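Local coordinates for protein ATP phosphoribosyltransferase (Methanobacterium thermoautotrophicum, PDB 2VD3) that probably catalyses the magnesium-dependent condensation of ATP with 5-phosphoribose 1-diphosphate, the first step of histidine biosynthesis, and is held here in its histidine-inhibited form, at residues G115-T120 with D136-E141; E214-V219 with V258-E263. All coordinates share one frame; numbering follows the deposited sequence.

Contact 1: G115-T120 with D136-E141; sequences GAVIAT and DAEVVE
Two neighbouring parallel strands, 117-120 and 138-141, are joined by four backbone hydrogen bonds that alternate in direction between the two strands. Ile118 uses both its polar backbone atoms: its N donates to Glu138 O at 2.7 Å, and its O accepts from Val140 N in a nearly straight bond (169° at the hydrogen). Glu138 N to Ala116 O and Thr120 N to Val140 O complete the set. On one face Val117 and Val140 meet diagonally, branch to branch. Val117 holds CG1 anti to its backbone N (chi1 177°), whereas Val140, with almost the same torsion, offers CG2, the methyl lying beside its N; Val117 CG1 and Val140 CG2 come to 3.5 Å. The other face carries Ile118, Val139 and Thr120. Ile118 reaches back along the sheet, so that its CD1 rests 3.8 Å from Ala137 CB. Thr120 has OG1 anti to the backbone N, which puts CG2 in the crowded position between N and the carbonyl carbon and brings Thr120 CG2 to 3.6 Å from Val139 CG1, the two side chains crossing obliquely. The hydroxyl itself is engaged with Thr159, Thr126 and Phe122 N. Helix 123-132 connects the two strands as the crossover of this beta-alpha-beta unit and covers the Ile118 and Val139 face through Leu130, while strand 157-162 pairs along the other edge of strand 117-120.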
loop_
_atom_site.group_PDB
_atom_site.type_symbol
_atom_site.label_atom_id
_atom_site.label_comp_id
_atom_site.label_asym_id
_atom_site.label_seq_id
_atom_site.Cartn_x
_atom_site.Cartn_y
_atom_site.Cartn_z
ATOM N N GLY A 115 -34.370 26.985 -3.016
ATOM C CA GLY A 115 -33.142 26.832 -3.791
ATOM C C GLY A 115 -32.018 26.035 -3.157
ATOM O O GLY A 115 -30.928 25.958 -3.725
ATOM N N ALA A 116 -32.271 25.434 -1.995
ATOM C CA ALA A 116 -31.204 24.818 -1.205
ATOM C C ALA A 116 -30.527 23.677 -1.938
ATOM O O ALA A 116 -31.182 22.865 -2.590
ATOM C CB ALA A 116 -31.716 24.350 0.144
ATOM N N VAL A 117 -29.204 23.634 -1.835
ATOM C CA VAL A 117 -28.424 22.567 -2.451
ATOM C C VAL A 117 -28.003 21.564 -1.386
ATOM O O VAL A 117 -27.501 21.945 -0.326
ATOM C CB VAL A 117 -27.204 23.122 -3.228
ATOM C CG1 VAL A 117 -26.359 21.993 -3.789
ATOM C CG2 VAL A 117 -27.671 24.051 -4.355
ATOM N N ILE A 118 -28.249 20.285 -1.667
ATOM C CA ILE A 118 -27.822 19.195 -0.792
ATOM C C ILE A 118 -26.861 18.282 -1.534
ATOM O O ILE A 118 -27.195 17.765 -2.605
ATOM C CB ILE A 118 -29.012 18.354 -0.278
ATOM C CG1 ILE A 118 -30.051 19.249 0.405
ATOM C CG2 ILE A 118 -28.517 17.258 0.681
ATOM C CD1 ILE A 118 -31.448 18.629 0.479
ATOM N N ALA A 119 -25.675 18.089 -0.954
ATOM C CA ALA A 119 -24.672 17.184 -1.496
ATOM C C ALA A 119 -24.808 15.815 -0.837
ATOM O O ALA A 119 -25.025 15.713 0.375
ATOM C CB ALA A 119 -23.267 17.739 -1.278
ATOM N N THR A 120 -24.670 14.764 -1.638
ATOM C CA THR A 120 -24.942 13.427 -1.167
ATOM C C THR A 120 -24.140 12.389 -1.943
ATOM O O THR A 120 -23.632 12.660 -3.029
ATOM C CB THR A 120 -26.452 13.103 -1.266
ATOM O OG1 THR A 120 -26.736 11.873 -0.582
ATOM C CG2 THR A 120 -26.896 12.995 -2.723
ATOM N N ASP A 136 -38.620 21.279 -1.925
ATOM C CA ASP A 136 -37.957 21.598 -3.178
ATOM C C ASP A 136 -36.532 22.006 -2.838
ATOM O O ASP A 136 -36.298 23.082 -2.293
ATOM C CB ASP A 136 -38.693 22.717 -3.922
ATOM C CG ASP A 136 -38.059 23.060 -5.273
ATOM O OD1 ASP A 136 -36.923 22.624 -5.563
ATOM O OD2 ASP A 136 -38.704 23.797 -6.052
ATOM N N ALA A 137 -35.593 21.114 -3.132
ATOM C CA ALA A 137 -34.178 21.385 -2.951
ATOM C C ALA A 137 -33.406 20.643 -4.030
ATOM O O ALA A 137 -33.872 19.617 -4.539
ATOM C CB ALA A 137 -33.719 20.966 -1.557
ATOM N N GLU A 138 -32.240 21.172 -4.391
ATOM C CA GLU A 138 -31.402 20.547 -5.405
ATOM C C GLU A 138 -30.459 19.539 -4.764
ATOM O O GLU A 138 -29.978 19.739 -3.641
ATOM C CB GLU A 138 -30.606 21.588 -6.203
ATOM C CG GLU A 138 -31.383 22.853 -6.591
ATOM C CD GLU A 138 -32.711 22.567 -7.281
ATOM O OE1 GLU A 138 -32.728 21.786 -8.260
ATOM O OE2 GLU A 138 -33.735 23.138 -6.841
ATOM N N VAL A 139 -30.199 18.462 -5.496
ATOM C CA VAL A 139 -29.377 17.367 -5.012
ATOM C C VAL A 139 -28.149 17.232 -5.896
ATOM O O VAL A 139 -28.266 17.001 -7.101
ATOM C CB VAL A 139 -30.183 16.042 -4.989
ATOM C CG1 VAL A 139 -29.283 14.855 -4.751
ATOM C CG2 VAL A 139 -31.279 16.108 -3.932
ATOM N N VAL A 140 -26.976 17.386 -5.293
ATOM C CA VAL A 140 -25.716 17.250 -6.015
ATOM C C VAL A 140 -24.995 15.984 -5.553
ATOM O O VAL A 140 -24.688 15.817 -4.367
ATOM C CB VAL A 140 -24.802 18.509 -5.864
ATOM C CG1 VAL A 140 -23.476 18.311 -6.596
ATOM C CG2 VAL A 140 -25.502 19.748 -6.402
ATOM N N GLU A 141 -24.743 15.090 -6.501
ATOM C CA GLU A 141 -24.057 13.849 -6.208
ATOM C C GLU A 141 -22.549 14.071 -6.200
ATOM O O GLU A 141 -21.990 14.641 -7.136
ATOM C CB GLU A 141 -24.456 12.774 -7.215
ATOM C CG GLU A 141 -23.496 11.617 -7.292
ATOM C CD GLU A 141 -24.183 10.305 -7.563
ATOM O OE1 GLU A 141 -23.799 9.310 -6.920
ATOM O OE2 GLU A 141 -25.105 10.268 -8.403
#

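Contact 2: E214-V219 with V258-E263; sequences EGKRLV and VVDEKE. With HIS (histidine), chain C; IMD (imidazole), chain F.
Strands 216-219 and 258-260 run antiparallel but strongly twisted, 135° between their directions, with Arg217 and Val259 as the hydrogen-bonded pair: Arg217 N to Val259 O at 3.0 Å and Val259 N to Arg217 O at 2.8 Å, both almost straight. Lys216 and Asp260 share one face. The lysine chain bends at chi2 (-69°), which swings Lys216 NZ to 2.8 Å from Asp260 OD1, a salt bridge reached from above the carboxylate plane. Asp260 holds CG anti to its N, and its OD2 accepts from Lys262 N, closing an Asx turn; a long salt bridge to Lys262 NZ joins the same network. An alanine in place of Asp260 would lack both oxygens, which would probably loosen the turn after the strand and the hold on the end of Lys216. Asp260 OD1 also sits 2.9 Å from Gly215 O, two acceptors whose repulsion the ammonium of Lys216 may ease. Arg217 leaves the other face, and Glu261 OE1, from the turn after the strand, lies over one side of its guanidinium, 3.4 Å from Arg217 NH2, with the planes 49° apart; no N-H points at it, so charge alone acts. Their stronger partners are Glu285 for Arg217 and Arg286 for Glu261, both of a neighbouring subunit. Farther along, the side chains of Val219 and Val259 cross at about a right angle, with Val219 CG2 3.4 Å from Val259 CG2. Val258 N donates to the bound histidine's carboxylate O at 3.2 Å. The Arg217 and Glu261 charges are thus probably shared with the neighbouring subunit, whereas the inhibitor's hydrogen bond here uses backbone N-H, not Val258's side chain.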
loop_
_atom_site.group_PDB
_atom_site.type_symbol
_atom_site.label_atom_id
_atom_site.label_comp_id
_atom_site.label_asym_id
_atom_site.label_seq_id
_atom_site.Cartn_x
_atom_site.Cartn_y
_atom_site.Cartn_z
ATOM N N GLU A 214 -25.296 -13.862 19.453
ATOM C CA GLU A 214 -24.669 -12.578 19.771
ATOM C C GLU A 214 -25.030 -12.137 21.181
ATOM O O GLU A 214 -26.200 -12.137 21.559
ATOM C CB GLU A 214 -25.032 -11.495 18.742
ATOM C CG GLU A 214 -24.531 -10.064 19.076
ATOM C CD GLU A 214 -25.572 -9.207 19.826
ATOM O OE1 GLU A 214 -26.756 -9.194 19.408
ATOM O OE2 GLU A 214 -25.207 -8.532 20.822
ATOM N N GLY A 215 -24.003 -11.790 21.956
ATOM C CA GLY A 215 -24.167 -11.368 23.339
ATOM C C GLY A 215 -24.656 -12.488 24.236
ATOM O O GLY A 215 -25.203 -12.230 25.312
ATOM N N LYS A 216 -24.483 -13.735 23.801
ATOM C CA LYS A 216 -24.871 -14.876 24.628
ATOM C C LYS A 216 -23.658 -15.753 24.885
ATOM O O LYS A 216 -23.022 -16.236 23.947
ATOM C CB LYS A 216 -25.976 -15.707 23.953
ATOM C CG LYS A 216 -27.183 -14.924 23.457
ATOM C CD LYS A 216 -27.996 -14.382 24.609
ATOM C CE LYS A 216 -29.360 -13.957 24.146
ATOM N NZ LYS A 216 -29.872 -12.869 25.011
ATOM N N ARG A 217 -23.338 -15.966 26.154
ATOM C CA ARG A 217 -22.220 -16.834 26.509
ATOM C C ARG A 217 -22.720 -17.946 27.420
ATOM O O ARG A 217 -23.790 -17.813 28.028
ATOM C CB ARG A 217 -21.105 -16.042 27.206
ATOM C CG ARG A 217 -20.487 -14.893 26.420
ATOM C CD ARG A 217 -19.778 -15.351 25.147
ATOM N NE ARG A 217 -18.746 -14.397 24.736
ATOM C CZ ARG A 217 -18.956 -13.301 24.005
ATOM N NH1 ARG A 217 -17.934 -12.503 23.707
ATOM N NH2 ARG A 217 -20.173 -12.996 23.573
ATOM N N LEU A 218 -21.956 -19.037 27.506
ATOM C CA LEU A 218 -22.251 -20.131 28.442
ATOM C C LEU A 218 -21.405 -19.983 29.712
ATOM O O LEU A 218 -20.178 -20.162 29.678
ATOM C CB LEU A 218 -22.021 -21.504 27.787
ATOM C CG LEU A 218 -22.212 -22.772 28.634
ATOM C CD1 LEU A 218 -23.669 -23.059 28.888
ATOM C CD2 LEU A 218 -21.546 -23.979 27.970
ATOM N N VAL A 219 -22.073 -19.669 30.822
ATOM C CA VAL A 219 -21.403 -19.415 32.093
ATOM C C VAL A 219 -21.404 -20.657 32.988
ATOM O O VAL A 219 -22.452 -21.244 33.237
ATOM C CB VAL A 219 -22.016 -18.187 32.818
ATOM C CG1 VAL A 219 -21.410 -17.992 34.213
ATOM C CG2 VAL A 219 -21.811 -16.942 31.977
ATOM N N VAL A 258 -26.760 -20.513 30.001
ATOM C CA VAL A 258 -26.577 -19.504 28.965
ATOM C C VAL A 258 -26.981 -18.159 29.571
ATOM O O VAL A 258 -28.052 -18.039 30.175
ATOM C CB VAL A 258 -27.444 -19.810 27.722
ATOM C CG1 VAL A 258 -27.139 -18.823 26.593
ATOM C CG2 VAL A 258 -27.238 -21.248 27.254
ATOM N N VAL A 259 -26.103 -17.164 29.462
ATOM C CA VAL A 259 -26.409 -15.840 30.007
ATOM C C VAL A 259 -26.107 -14.735 28.989
ATOM O O VAL A 259 -25.169 -14.843 28.206
ATOM C CB VAL A 259 -25.702 -15.563 31.373
ATOM C CG1 VAL A 259 -25.515 -16.849 32.179
ATOM C CG2 VAL A 259 -24.376 -14.871 31.185
ATOM N N ASP A 260 -26.914 -13.680 29.000
ATOM C CA ASP A 260 -26.679 -12.542 28.129
ATOM C C ASP A 260 -25.597 -11.617 28.679
ATOM O O ASP A 260 -25.501 -11.433 29.888
ATOM C CB ASP A 260 -27.965 -11.750 27.908
ATOM C CG ASP A 260 -27.820 -10.728 26.806
ATOM O OD1 ASP A 260 -27.827 -11.126 25.623
ATOM O OD2 ASP A 260 -27.670 -9.533 27.119
ATOM N N GLU A 261 -24.810 -11.023 27.780
ATOM C CA GLU A 261 -23.709 -10.122 28.147
ATOM C C GLU A 261 -24.107 -8.902 28.983
ATOM O O GLU A 261 -23.295 -8.405 29.760
ATOM C CB GLU A 261 -22.940 -9.673 26.904
ATOM C CG GLU A 261 -22.099 -10.781 26.267
ATOM C CD GLU A 261 -20.668 -10.832 26.787
ATOM O OE1 GLU A 261 -19.744 -10.673 25.961
ATOM O OE2 GLU A 261 -20.461 -11.036 28.004
ATOM N N LYS A 262 -25.343 -8.428 28.814
ATOM C CA LYS A 262 -25.911 -7.373 29.660
ATOM C C LYS A 262 -25.926 -7.770 31.132
ATOM O O LYS A 262 -25.863 -6.912 32.010
ATOM C CB LYS A 262 -27.356 -7.035 29.253
ATOM C CG LYS A 262 -27.546 -6.489 27.845
ATOM C CD LYS A 262 -29.011 -6.626 27.420
ATOM C CE LYS A 262 -29.141 -6.840 25.916
ATOM N NZ LYS A 262 -30.461 -7.433 25.549
ATOM N N GLU A 263 -26.031 -9.067 31.406
ATOM C CA GLU A 263 -26.219 -9.507 32.780
ATOM C C GLU A 263 -24.959 -10.035 33.473
ATOM O O GLU A 263 -24.945 -10.116 34.699
ATOM C CB GLU A 263 -27.430 -10.466 32.906
ATOM C CG GLU A 263 -27.180 -11.966 32.657
ATOM C CD GLU A 263 -28.482 -12.763 32.436
ATOM O OE1 GLU A 263 -28.940 -12.880 31.265
ATOM O OE2 GLU A 263 -29.034 -13.295 33.434
HETATM N N HIS C . -29.476 -25.783 30.775
HETATM C CA HIS C . -28.781 -24.486 30.477
HETATM C C HIS C . -29.758 -23.437 29.965
HETATM O O HIS C . -29.423 -22.257 29.877
HETATM C CB HIS C . -27.660 -24.692 29.454
HETATM C CG HIS C . -28.110 -25.350 28.186
HETATM N ND1 HIS C . -27.684 -26.607 27.807
HETATM C CD2 HIS C . -28.948 -24.927 27.210
HETATM C CE1 HIS C . -28.243 -26.930 26.653
HETATM N NE2 HIS C . -29.018 -25.928 26.273
HETATM O OXT HIS C . -30.908 -23.744 29.618
HETATM N N1 IMD F . -24.750 -2.518 33.332
HETATM C C2 IMD F . -25.502 -3.554 33.766
HETATM N N3 IMD F . -25.997 -4.208 32.690
HETATM C C4 IMD F . -25.560 -3.583 31.575
HETATM C C5 IMD F . -24.773 -2.515 31.981
#

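In the fold
Contact 1 and contact 2 lie on opposite sides of the chain's centre, their own centres about 46 Å apart and their nearest atoms about 29 Å, so neither touches the other. Contact 1 closes a parallel beta-alpha-beta unit within the phosphoribosyltransferase family region; contact 2 joins the two middle strands of the four-stranded antiparallel sheet in the C-terminal, histidine-binding region. Of the two, only contact 2 holds a residue of the histidine pocket, Val258, alongside Thr239, Gly240 and Thr242, with Asn222 and Asp278 of a neighbouring subunit completing the site. Across that separation, any influence of bound histidine on contact 1 would probably be indirect; each contact also borders another subunit of the hexamer.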